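Local atomic coordinates of DNA repair protein RAD7 (Saccharomyces cerevisiae, PDB entry 5ZB2), a protein that takes part in global genome nucleotide excision repair in yeast, as a component of the complex that promotes removal of damage from nontranscribing DNA. Residues H209-E214 and R239-N244. Residues are numbered along the deposited sequence; the frame is centred on the assembly and turned at random.
Sequences HSLCIE and RKLVLN. With GOL (glycerol), chain G.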
# COMPACT_ATOMS: atom_id res chain seq x y z
N HIS A 209 18.88 -4.37 -31.57
CA HIS A 209 18.01 -4.02 -32.68
C HIS A 209 17.30 -2.67 -32.57
O HIS A 209 16.75 -2.23 -33.59
CB HIS A 209 16.95 -5.11 -32.89
CG HIS A 209 16.12 -5.39 -31.67
ND1 HIS A 209 15.12 -4.54 -31.24
CD2 HIS A 209 16.12 -6.44 -30.81
CE1 HIS A 209 14.55 -5.05 -30.17
NE2 HIS A 209 15.13 -6.20 -29.88
N SER A 210 17.30 -1.99 -31.42
CA SER A 210 16.54 -0.76 -31.26
C SER A 210 17.33 0.25 -30.44
O SER A 210 17.62 0.02 -29.27
CB SER A 210 15.19 -1.03 -30.59
OG SER A 210 14.30 -1.69 -31.47
N LEU A 211 17.65 1.39 -31.06
CA LEU A 211 18.34 2.49 -30.41
C LEU A 211 17.53 3.76 -30.60
O LEU A 211 17.19 4.12 -31.73
CB LEU A 211 19.75 2.70 -30.98
CG LEU A 211 20.48 3.92 -30.42
CD1 LEU A 211 20.83 3.70 -28.97
CD2 LEU A 211 21.71 4.25 -31.24
N CYS A 212 17.24 4.44 -29.49
CA CYS A 212 16.49 5.70 -29.51
C CYS A 212 17.24 6.73 -28.68
O CYS A 212 17.53 6.49 -27.50
CB CYS A 212 15.07 5.51 -28.97
SG CYS A 212 14.08 4.31 -29.88
N ILE A 213 17.56 7.87 -29.29
CA ILE A 213 18.20 8.99 -28.60
C ILE A 213 17.49 10.26 -29.05
O ILE A 213 17.44 10.54 -30.25
CB ILE A 213 19.71 9.09 -28.88
CG1 ILE A 213 20.42 7.79 -28.48
CG2 ILE A 213 20.30 10.28 -28.15
CD1 ILE A 213 21.92 7.76 -28.82
N GLU A 214 16.96 11.03 -28.10
CA GLU A 214 16.19 12.22 -28.43
C GLU A 214 16.58 13.38 -27.54
O GLU A 214 16.68 13.24 -26.32
CB GLU A 214 14.68 11.96 -28.31
CG GLU A 214 14.21 10.70 -29.00
CD GLU A 214 12.70 10.56 -28.98
OE1 GLU A 214 12.04 11.10 -29.90
OE2 GLU A 214 12.16 9.93 -28.05
N ARG A 239 17.07 -2.77 -36.22
CA ARG A 239 15.74 -2.67 -36.81
C ARG A 239 15.04 -1.35 -36.50
O ARG A 239 14.05 -1.03 -37.17
CB ARG A 239 14.85 -3.83 -36.34
CG ARG A 239 15.45 -5.21 -36.59
CD ARG A 239 14.41 -6.32 -36.43
NE ARG A 239 13.75 -6.29 -35.12
CZ ARG A 239 14.09 -7.05 -34.08
NH1 ARG A 239 15.08 -7.92 -34.17
NH2 ARG A 239 13.41 -6.94 -32.94
N LYS A 240 15.52 -0.59 -35.52
CA LYS A 240 14.90 0.69 -35.16
C LYS A 240 16.00 1.67 -34.80
O LYS A 240 16.74 1.46 -33.83
CB LYS A 240 13.94 0.51 -33.98
CG LYS A 240 13.30 1.80 -33.47
CD LYS A 240 12.34 1.51 -32.32
CE LYS A 240 11.53 2.74 -31.93
NZ LYS A 240 10.52 2.43 -30.89
N LEU A 241 16.10 2.75 -35.57
CA LEU A 241 17.05 3.82 -35.30
C LEU A 241 16.31 5.15 -35.21
O LEU A 241 15.69 5.58 -36.19
CB LEU A 241 18.14 3.89 -36.37
CG LEU A 241 19.19 4.98 -36.18
CD1 LEU A 241 19.98 4.74 -34.90
CD2 LEU A 241 20.13 5.06 -37.38
N VAL A 242 16.38 5.79 -34.05
CA VAL A 242 15.70 7.06 -33.80
C VAL A 242 16.71 8.03 -33.20
O VAL A 242 17.21 7.81 -32.09
CB VAL A 242 14.49 6.88 -32.86
CG1 VAL A 242 13.90 8.24 -32.46
CG2 VAL A 242 13.42 6.03 -33.53
N LEU A 243 17.02 9.10 -33.94
CA LEU A 243 17.93 10.15 -33.48
C LEU A 243 17.24 11.49 -33.77
O LEU A 243 17.37 12.03 -34.87
CB LEU A 243 19.28 10.06 -34.17
CG LEU A 243 20.06 8.75 -34.00
CD1 LEU A 243 21.25 8.72 -34.96
CD2 LEU A 243 20.52 8.59 -32.56
N ASN A 244 16.52 12.01 -32.78
CA ASN A 244 15.77 13.25 -32.93
C ASN A 244 16.42 14.36 -32.10
O ASN A 244 16.81 14.14 -30.95
CB ASN A 244 14.31 13.07 -32.51
CG ASN A 244 13.62 11.95 -33.27
OD1 ASN A 244 14.00 11.61 -34.39
ND2 ASN A 244 12.59 11.38 -32.66
C1 GOL G . 11.38 -4.22 -32.61
O1 GOL G . 11.30 -4.60 -33.97
C2 GOL G . 10.93 -2.77 -32.45
O2 GOL G . 11.65 -2.13 -31.42
C3 GOL G . 11.14 -2.03 -33.77
O3 GOL G . 10.02 -2.19 -34.61
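Two neighbouring parallel strands of the leucine-rich-repeat solenoid, 210-214 and 240-244, pair S210 with K240 and run on in register to E214 and N244, with helix 224-234 in the connection between them. The ladder starts at H209 O, which accepts two backbone N-H bonds, from R239 N at 2.7 Å and from K240 N, and continues through L211 and I213, each bonded by both its N and its O. L211 and L241 lie side by side, as do I213 and L243, on the face packed against helix 224-234; there I213 CB rests 3.8 Å from L243 CD2. On the other face S210 OG sits 3.4 Å from K240 CB. At the start of the strands the guanidinium of R239 lies flat on H209, planes 20° apart, with NH2 above the ring centre and CZ 3.6 Å from H209 CG. S210 OG meets H209 ND1 in the ring plane at 3.0 Å and also bonds O2 of a glycerol, probably from the crystallisation liquor, whose O1 accepts from R239 NE. An alanine in place of H209 would probably leave the guanidinium without its stacking surface and freer to turn. At the far end N244 OD1 is held by S272 and E274, while its ND2 gives a hydrogen bond of 2.8 Å on the anti side of E214 OE1, 27° out of the carboxylate plane.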